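Local coordinates for protein glycerophosphodiester phosphodiesterase (PDB 3CH0) that belongs to the glycerophosphodiester phosphodiesterase family, whose members fold as TIM barrels, and is probably an enzyme of that kind, at residues M237-W242 with G257-I262; T243-E248 with I262-D267. All coordinates share one frame; numbering follows the deposited sequence.

Contact 1 of 2, residues M237-W242 with G257-I262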
loop_
_atom_site.group_PDB
_atom_site.type_symbol
_atom_site.label_atom_id
_atom_site.label_comp_id
_atom_site.label_asym_id
_atom_site.label_seq_id
_atom_site.Cartn_x
_atom_site.Cartn_y
_atom_site.Cartn_z
HETATM N N MSE A 237 14.234 2.084 -14.108
HETATM C CA MSE A 237 13.315 1.818 -12.968
HETATM C C MSE A 237 13.949 2.245 -11.669
HETATM O O MSE A 237 15.168 2.161 -11.516
HETATM C CB MSE A 237 12.996 0.343 -12.844
HETATM C CG MSE A 237 12.160 -0.125 -13.975
HETATM SE SE MSE A 237 11.557 -1.924 -13.746
HETATM C CE MSE A 237 13.215 -2.716 -14.014
ATOM N N ARG A 238 13.113 2.653 -10.713
ATOM C CA ARG A 238 13.519 2.812 -9.337
ATOM C C ARG A 238 13.156 1.536 -8.596
ATOM O O ARG A 238 12.254 0.810 -9.010
ATOM C CB ARG A 238 12.830 3.979 -8.692
ATOM C CG ARG A 238 13.431 5.288 -9.305
ATOM C CD ARG A 238 12.779 6.525 -8.853
ATOM N NE ARG A 238 11.460 6.626 -9.439
ATOM C CZ ARG A 238 10.307 6.501 -8.774
ATOM N NH1 ARG A 238 10.316 6.287 -7.452
ATOM N NH2 ARG A 238 9.145 6.625 -9.440
ATOM N N VAL A 239 13.946 1.237 -7.588
ATOM C CA VAL A 239 13.796 0.010 -6.801
ATOM C C VAL A 239 13.434 0.356 -5.353
ATOM O O VAL A 239 14.187 1.019 -4.651
ATOM C CB VAL A 239 15.059 -0.884 -6.833
ATOM C CG1 VAL A 239 14.804 -2.183 -5.999
ATOM C CG2 VAL A 239 15.416 -1.209 -8.307
ATOM N N ILE A 240 12.251 -0.090 -4.916
ATOM C CA ILE A 240 11.681 0.245 -3.615
ATOM C C ILE A 240 11.143 -1.020 -2.944
ATOM O O ILE A 240 10.010 -1.421 -3.194
ATOM C CB ILE A 240 10.556 1.304 -3.716
ATOM C CG1 ILE A 240 11.091 2.538 -4.466
ATOM C CG2 ILE A 240 10.068 1.714 -2.350
ATOM C CD1 ILE A 240 10.077 3.657 -4.604
ATOM N N PRO A 241 11.988 -1.676 -2.135
ATOM C CA PRO A 241 11.564 -2.925 -1.510
ATOM C C PRO A 241 10.694 -2.750 -0.273
ATOM O O PRO A 241 10.625 -1.667 0.313
ATOM C CB PRO A 241 12.865 -3.591 -1.103
ATOM C CG PRO A 241 13.913 -2.612 -1.214
ATOM C CD PRO A 241 13.396 -1.357 -1.849
ATOM N N TRP A 242 10.091 -3.872 0.109
ATOM C CA TRP A 242 9.165 -3.929 1.242
ATOM C C TRP A 242 9.325 -5.247 1.979
ATOM O O TRP A 242 9.872 -6.160 1.395
ATOM C CB TRP A 242 7.708 -3.839 0.725
ATOM C CG TRP A 242 7.396 -4.843 -0.376
ATOM C CD1 TRP A 242 7.510 -4.637 -1.730
ATOM C CD2 TRP A 242 6.966 -6.204 -0.231
ATOM N NE1 TRP A 242 7.144 -5.748 -2.412
ATOM C CE2 TRP A 242 6.820 -6.738 -1.520
ATOM C CE3 TRP A 242 6.674 -7.035 0.868
ATOM C CZ2 TRP A 242 6.412 -8.067 -1.721
ATOM C CZ3 TRP A 242 6.267 -8.347 0.649
ATOM C CH2 TRP A 242 6.112 -8.843 -0.637
ATOM N N GLY A 257 22.068 0.545 -3.120
ATOM C CA GLY A 257 21.524 1.405 -4.160
ATOM C C GLY A 257 20.016 1.532 -4.338
ATOM O O GLY A 257 19.565 2.109 -5.329
ATOM N N VAL A 258 19.217 1.042 -3.377
ATOM C CA VAL A 258 17.775 1.233 -3.526
ATOM C C VAL A 258 17.387 2.715 -3.503
ATOM O O VAL A 258 18.075 3.582 -2.960
ATOM C CB VAL A 258 16.961 0.475 -2.472
ATOM C CG1 VAL A 258 17.283 -1.049 -2.532
ATOM C CG2 VAL A 258 17.092 1.037 -1.050
ATOM N N ASP A 259 16.207 2.966 -4.097
ATOM C CA ASP A 259 15.650 4.308 -4.254
ATOM C C ASP A 259 14.617 4.735 -3.235
ATOM O O ASP A 259 14.175 5.888 -3.215
ATOM C CB ASP A 259 15.039 4.431 -5.656
ATOM C CG ASP A 259 16.069 4.115 -6.742
ATOM O OD1 ASP A 259 16.877 5.030 -6.999
ATOM O OD2 ASP A 259 16.105 2.981 -7.246
ATOM N N GLY A 260 14.264 3.806 -2.358
ATOM C CA GLY A 260 13.251 4.037 -1.350
ATOM C C GLY A 260 13.093 2.803 -0.497
ATOM O O GLY A 260 13.625 1.753 -0.795
ATOM N N ILE A 261 12.237 2.971 0.502
ATOM C CA ILE A 261 11.913 1.899 1.459
ATOM C C ILE A 261 10.470 2.008 1.849
ATOM O O ILE A 261 9.988 3.092 2.134
ATOM C CB ILE A 261 12.754 2.001 2.745
ATOM C CG1 ILE A 261 14.208 1.651 2.411
ATOM C CG2 ILE A 261 12.206 1.113 3.937
ATOM C CD1 ILE A 261 14.523 0.171 2.268
ATOM N N ILE A 262 9.798 0.851 1.844
ATOM C CA ILE A 262 8.475 0.697 2.415
ATOM C C ILE A 262 8.676 0.056 3.801
ATOM O O ILE A 262 9.147 -1.060 3.886
ATOM C CB ILE A 262 7.548 -0.097 1.455
ATOM C CG1 ILE A 262 7.347 0.639 0.128
ATOM C CG2 ILE A 262 6.207 -0.544 2.204
ATOM C CD1 ILE A 262 6.990 -0.296 -0.990
HETATM O O HOH W 1 12.560 6.983 -5.394
#
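V239 and D259 meet through two hydrogen bonds, one to the N-H and one to the C=O of V239. D259 N donates to V239 O (2.9 Å). In return V239 N donates to the carboxylate oxygen D259 OD2 at 2.8 Å, nearly straight at 169°, arriving on the anti side and 21° out of the carboxylate plane. The side chain takes a place where, in a regular sheet, a strand carbonyl might accept. With D259 CG anti to its carbonyl carbon (chi1 -56°), the side chain turns OD2 toward V239 N, and H233 NE2 is a second partner of OD2. Further along, I262 N bonds to P241 O, restoring strand-like pairing. Between these points proline has no N-H to offer: P241 CD lies 3.3 Å from G260 O, a buried carbonyl oxygen without a partner in the model.

R238 and D259 make no salt bridge here: they pack through their aliphatic parts, crossing at about a right angle with R238 CB 3.8 Å from D259 CB, and a water links R238 NH1 to D259 O.

Apolar contacts fill in the rest. I240 CG2 rests on the bare backbone of G260 and against I262 CG1 (3.8 Å), P241 CG meets V258 CG1 (3.9 Å), and W242 CB packs on I262 CB, while I262 CD1 comes obliquely to the indole ring, whose NE1 is bonded to S218 O.

These are the last two strands of the barrel. I240 also packs on strands 10-13 and 216-219, whereas V239 and V258 lie against A232 and I229 of helix 226-234.

Contact 2 of 2, residues T243-E248 with I262-D267. With EDO (1,2-ethanediol), chain H; EDO (1,2-ethanediol), chain E.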
loop_
_atom_site.group_PDB
_atom_site.type_symbol
_atom_site.label_atom_id
_atom_site.label_comp_id
_atom_site.label_asym_id
_atom_site.label_seq_id
_atom_site.Cartn_x
_atom_site.Cartn_y
_atom_site.Cartn_z
ATOM N N THR A 243 8.832 -5.366 3.215
ATOM C CA THR A 243 8.518 -4.313 4.135
ATOM C C THR A 243 9.654 -4.387 5.144
ATOM O O THR A 243 9.842 -5.411 5.819
ATOM C CB THR A 243 7.143 -4.540 4.779
ATOM O OG1 THR A 243 6.134 -4.445 3.752
ATOM C CG2 THR A 243 6.829 -3.496 5.843
ATOM N N VAL A 244 10.415 -3.306 5.248
ATOM C CA VAL A 244 11.717 -3.290 5.917
ATOM C C VAL A 244 11.645 -2.538 7.233
ATOM O O VAL A 244 11.402 -1.351 7.250
ATOM C CB VAL A 244 12.794 -2.738 5.012
ATOM C CG1 VAL A 244 14.172 -3.040 5.610
ATOM C CG2 VAL A 244 12.696 -3.291 3.551
ATOM N N ASN A 245 11.825 -3.277 8.354
ATOM C CA ASN A 245 11.393 -2.806 9.666
ATOM C C ASN A 245 12.528 -2.682 10.697
ATOM O O ASN A 245 12.261 -2.561 11.889
ATOM C CB ASN A 245 10.275 -3.717 10.212
ATOM C CG ASN A 245 8.945 -3.495 9.468
ATOM O OD1 ASN A 245 8.835 -2.468 8.784
ATOM N ND2 ASN A 245 7.955 -4.363 9.693
ATOM N N THR A 246 13.783 -2.734 10.255
ATOM C CA THR A 246 14.924 -2.527 11.137
ATOM C C THR A 246 15.872 -1.535 10.502
ATOM O O THR A 246 15.980 -1.480 9.279
ATOM C CB THR A 246 15.693 -3.819 11.561
ATOM O OG1 THR A 246 16.350 -4.372 10.413
ATOM C CG2 THR A 246 14.745 -4.800 12.194
ATOM N N LYS A 247 16.562 -0.745 11.331
ATOM C CA LYS A 247 17.493 0.213 10.873
ATOM C C LYS A 247 18.612 -0.440 10.076
ATOM O O LYS A 247 19.015 0.053 9.047
ATOM C CB LYS A 247 18.058 0.940 12.104
ATOM C CG LYS A 247 19.171 1.888 11.792
ATOM C CD LYS A 247 19.685 2.593 13.079
ATOM C CE LYS A 247 20.704 3.689 12.743
ATOM N NZ LYS A 247 21.342 4.174 14.034
ATOM N N GLU A 248 19.127 -1.554 10.563
ATOM C CA GLU A 248 20.286 -2.164 9.930
ATOM C C GLU A 248 19.908 -2.651 8.512
ATOM O O GLU A 248 20.693 -2.558 7.587
ATOM C CB GLU A 248 20.786 -3.340 10.765
ATOM C CG GLU A 248 21.358 -2.955 12.097
ATOM C CD GLU A 248 20.301 -2.690 13.183
ATOM O OE1 GLU A 248 19.085 -2.925 12.992
ATOM O OE2 GLU A 248 20.717 -2.211 14.258
ATOM N N ILE A 262 9.798 0.851 1.844
ATOM C CA ILE A 262 8.475 0.697 2.415
ATOM C C ILE A 262 8.676 0.056 3.801
ATOM O O ILE A 262 9.147 -1.060 3.886
ATOM C CB ILE A 262 7.548 -0.097 1.455
ATOM C CG1 ILE A 262 7.347 0.639 0.128
ATOM C CG2 ILE A 262 6.207 -0.544 2.204
ATOM C CD1 ILE A 262 6.990 -0.296 -0.990
ATOM N N THR A 263 8.179 0.746 4.823
ATOM C CA THR A 263 8.362 0.298 6.191
ATOM C C THR A 263 7.175 0.530 7.109
ATOM O O THR A 263 6.504 1.551 7.014
ATOM C CB THR A 263 9.590 1.031 6.827
ATOM O OG1 THR A 263 9.803 0.582 8.187
ATOM C CG2 THR A 263 9.463 2.569 6.859
ATOM N N ASP A 264 6.952 -0.427 8.011
ATOM C CA ASP A 264 5.929 -0.268 9.055
ATOM C C ASP A 264 6.324 0.769 10.111
ATOM O O ASP A 264 5.476 1.174 10.889
ATOM C CB ASP A 264 5.667 -1.612 9.747
ATOM C CG ASP A 264 4.929 -2.557 8.856
ATOM O OD1 ASP A 264 3.925 -2.120 8.226
ATOM O OD2 ASP A 264 5.336 -3.737 8.781
ATOM N N TYR A 265 7.625 1.073 10.193
ATOM C CA TYR A 265 8.206 1.954 11.201
ATOM C C TYR A 265 8.927 3.145 10.572
ATOM O O TYR A 265 10.174 3.297 10.636
ATOM C CB TYR A 265 9.155 1.117 12.077
ATOM C CG TYR A 265 8.504 0.013 12.846
ATOM C CD1 TYR A 265 7.865 0.281 14.062
ATOM C CD2 TYR A 265 8.503 -1.249 12.368
ATOM C CE1 TYR A 265 7.277 -0.731 14.796
ATOM C CE2 TYR A 265 7.870 -2.270 13.050
ATOM C CZ TYR A 265 7.300 -2.011 14.284
ATOM O OH TYR A 265 6.692 -3.041 14.945
ATOM N N PRO A 266 8.163 4.042 9.916
ATOM C CA PRO A 266 8.795 5.167 9.237
ATOM C C PRO A 266 9.529 6.106 10.219
ATOM O O PRO A 266 10.429 6.824 9.803
ATOM C CB PRO A 266 7.656 5.826 8.482
ATOM C CG PRO A 266 6.422 5.480 9.245
ATOM C CD PRO A 266 6.700 4.046 9.725
ATOM N N ASP A 267 9.183 6.046 11.499
ATOM C CA ASP A 267 9.919 6.745 12.553
ATOM C C ASP A 267 11.436 6.405 12.593
ATOM O O ASP A 267 12.258 7.218 13.069
ATOM C CB ASP A 267 9.250 6.514 13.921
ATOM C CG ASP A 267 9.142 5.061 14.311
ATOM O OD1 ASP A 267 8.784 4.236 13.473
ATOM O OD2 ASP A 267 9.323 4.747 15.517
HETATM C C1 EDO H . 11.877 -7.901 6.871
HETATM O O1 EDO H . 13.150 -8.579 6.984
HETATM C C2 EDO H . 11.505 -7.173 8.167
HETATM O O2 EDO H . 12.332 -6.080 8.522
HETATM C C1 EDO E . 9.615 -8.674 3.691
HETATM O O1 EDO E . 8.345 -8.257 4.152
HETATM C C2 EDO E . 9.985 -10.047 4.257
HETATM O O2 EDO E . 9.470 -11.097 3.440
#
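The hydroxyl of T263 ties V244 to the turn that follows strand 260-263. T263 OG1 donates to V244 O at 2.7 Å, tilted 27° from the carbonyl plane, and accepts from Y265 N two residues on, which makes an ST turn at the C-terminal end of the barrel's final strand. OG1 stands anti to its own backbone N (chi1 -179°), a setting that brings it between the two partners. The strand-like pairing ends here: V244 N gives a hydrogen bond to I262 O (2.9 Å), and the same oxygen receives a CA-H...O contact from T243, the residue after a cis peptide bond.

The amide of N245 reads both the backbone and the side chain of D264. N245 OD1 accepts from D264 N at 2.9 Å, while N245 ND2 donates to D264 OD2 at 2.8 Å, almost straight and close to its own amide plane; the bond uses the anti lone pair of OD2. Two bonds from one flat group fix which end of the amide is nitrogen and hold its rotation. D264 is gripped from beyond the turn as well, with R18 forming a salt bridge to OD2 and H14 ND1 bonded to OD1. The methyl T243 CG2 closes over the same group, 3.3 Å from D264 OD2.

Along the 243-248 backbone, T243 N and N245 N each donate to a 1,2-ethanediol. Finally, Y265 presents a ring edge to N245, the amide and ring planes being 90° apart, and Y265 CD2 comes within 3.7 Å of N245 CG.

In the fold
Taken in order, the two contacts follow neighbouring chain paths from the barrel wall to its mouth. Their centres lie about 12 Å apart and they share I262, whose N is used in contact 1 and whose O is used in contact 2. Helix 247-256 completes the beta-alpha-beta crossover between strands 238-239 and 260-263; segment 237-242 runs straight on into 243-248 before most of that helix, and 257-262 into 262-267 after it. Packing also joins the contacts directly, I261 CG2 lying 4.0 Å from V244 CB. A bound citric acid, probably from the crystallisation liquor, comes about 3 Å from the W242 side chain and about 4 Å from that of I262, nearest atoms, which may mark a pocket at this end of the barrel.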